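Local coordinates for kinesin-like protein (Caenorhabditis elegans, PDB 5X3E), which probably works as a microtubule motor of the kinesin-6 family, coupling ATP hydrolysis in its motor domain to force along the filament, at residues L176-H179 against L180-Q184. Numbering follows the deposited sequence.
Sequences LDAH and LKRHQ
His179 and His183, one turn apart on helix 175-187, form a T-shaped pair: the edge of the His183 ring is directed at the face of the His179 ring, with centroids 4.4 Å apart. The two planes stand at 67°. His183 NE2 does the touching, over the rim of that face and 3.2 Å from His179 CE1. With CG anti to the backbone N (chi1 175°), the His179 ring is swung forward along the helix to receive it.

The backbone supplies the ladder beneath: Leu180, Lys181, Arg182 and His183 each donate N-H to the carbonyl four residues back.

Arg182 folds back over this turn, bent at chi3, placing NH1 3.5 Å from His179 CD2. Guanidinium and imidazole planes stand 78° apart. Its polar end is held beyond the helix, by a salt bridge to Glu158 and a hydrogen bond from NE to Lys159 O. Replacing Arg182 with an alanine is likely to leave Glu158 without this charge partner and to uncover the flank of His179.

A salt bridge and a hydrogen bond thus tie the helix to Glu158 and Lys159, while the arginine nearby would tend to disfavour protonation of His179 on this exposed surface of the motor domain.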
loop_
_atom_site.group_PDB
_atom_site.type_symbol
_atom_site.label_atom_id
_atom_site.label_comp_id
_atom_site.label_asym_id
_atom_site.label_seq_id
_atom_site.Cartn_x
_atom_site.Cartn_y
_atom_site.Cartn_z
ATOM N N LEU A 176 1.983 22.912 -25.157
ATOM C CA LEU A 176 3.059 22.737 -26.123
ATOM C C LEU A 176 4.367 22.380 -25.412
ATOM O O LEU A 176 5.147 21.560 -25.913
ATOM C CB LEU A 176 3.199 23.985 -26.993
ATOM C CG LEU A 176 3.577 23.757 -28.466
ATOM C CD1 LEU A 176 5.021 23.329 -28.654
ATOM C CD2 LEU A 176 2.651 22.710 -29.074
ATOM N N ASP A 177 4.624 22.983 -24.243
ATOM C CA ASP A 177 5.807 22.625 -23.458
ATOM C C ASP A 177 5.759 21.166 -23.029
ATOM O O ASP A 177 6.752 20.437 -23.136
ATOM C CB ASP A 177 5.922 23.520 -22.220
ATOM C CG ASP A 177 6.156 24.978 -22.557
ATOM O OD1 ASP A 177 7.153 25.282 -23.244
ATOM O OD2 ASP A 177 5.345 25.826 -22.128
ATOM N N ALA A 178 4.601 20.725 -22.537
ATOM C CA ALA A 178 4.442 19.328 -22.152
ATOM C C ALA A 178 4.614 18.404 -23.347
ATOM O O ALA A 178 5.158 17.301 -23.207
ATOM C CB ALA A 178 3.070 19.119 -21.511
ATOM N N HIS A 179 4.178 18.848 -24.528
ATOM C CA HIS A 179 4.286 18.034 -25.735
ATOM C C HIS A 179 5.742 17.708 -26.052
ATOM O O HIS A 179 6.080 16.554 -26.332
ATOM C CB HIS A 179 3.608 18.763 -26.900
ATOM C CG HIS A 179 3.745 18.080 -28.228
ATOM N ND1 HIS A 179 4.724 18.410 -29.141
ATOM C CD2 HIS A 179 2.997 17.114 -28.813
ATOM C CE1 HIS A 179 4.587 17.662 -30.221
ATOM N NE2 HIS A 179 3.547 16.867 -30.048
ATOM N N LEU A 180 6.624 18.711 -25.997
ATOM C CA LEU A 180 8.039 18.458 -26.256
ATOM C C LEU A 180 8.657 17.623 -25.142
ATOM O O LEU A 180 9.519 16.774 -25.403
ATOM C CB LEU A 180 8.802 19.774 -26.418
ATOM C CG LEU A 180 10.278 19.639 -26.823
ATOM C CD1 LEU A 180 10.440 18.946 -28.176
ATOM C CD2 LEU A 180 10.968 20.990 -26.835
ATOM N N LYS A 181 8.246 17.872 -23.894
ATOM C CA LYS A 181 8.743 17.082 -22.774
ATOM C C LYS A 181 8.439 15.609 -22.998
ATOM O O LYS A 181 9.286 14.748 -22.752
ATOM C CB LYS A 181 8.116 17.562 -21.465
ATOM C CG LYS A 181 8.779 18.791 -20.858
ATOM C CD LYS A 181 10.184 18.565 -20.326
ATOM C CE LYS A 181 10.809 19.904 -19.938
ATOM N NZ LYS A 181 12.195 19.772 -19.420
ATOM N N ARG A 182 7.230 15.312 -23.478
ATOM C CA ARG A 182 6.861 13.939 -23.816
ATOM C C ARG A 182 7.831 13.335 -24.826
ATOM O O ARG A 182 8.260 12.184 -24.683
ATOM C CB ARG A 182 5.442 13.907 -24.378
ATOM C CG ARG A 182 4.351 13.610 -23.364
ATOM C CD ARG A 182 2.971 13.606 -24.018
ATOM N NE ARG A 182 2.188 14.777 -23.638
ATOM C CZ ARG A 182 1.762 15.702 -24.489
ATOM N NH1 ARG A 182 2.033 15.589 -25.782
ATOM N NH2 ARG A 182 1.057 16.738 -24.050
ATOM N N HIS A 183 8.180 14.095 -25.873
ATOM C CA HIS A 183 9.101 13.557 -26.875
ATOM C C HIS A 183 10.530 13.535 -26.356
ATOM O O HIS A 183 11.337 12.707 -26.794
ATOM C CB HIS A 183 9.038 14.394 -28.156
ATOM C CG HIS A 183 7.712 14.354 -28.850
ATOM N ND1 HIS A 183 7.325 13.314 -29.667
ATOM C CD2 HIS A 183 6.692 15.245 -28.867
ATOM C CE1 HIS A 183 6.120 13.563 -30.150
ATOM N NE2 HIS A 183 5.714 14.729 -29.681
ATOM N N GLN A 184 10.849 14.427 -25.414
ATOM C CA GLN A 184 12.109 14.336 -24.681
ATOM C C GLN A 184 12.110 13.127 -23.758
ATOM O O GLN A 184 13.112 12.410 -23.666
ATOM C CB GLN A 184 12.340 15.624 -23.893
ATOM C CG GLN A 184 12.806 16.798 -24.738
ATOM C CD GLN A 184 12.987 18.058 -23.918
ATOM O OE1 GLN A 184 13.307 17.998 -22.731
ATOM N NE2 GLN A 184 12.786 19.207 -24.548
#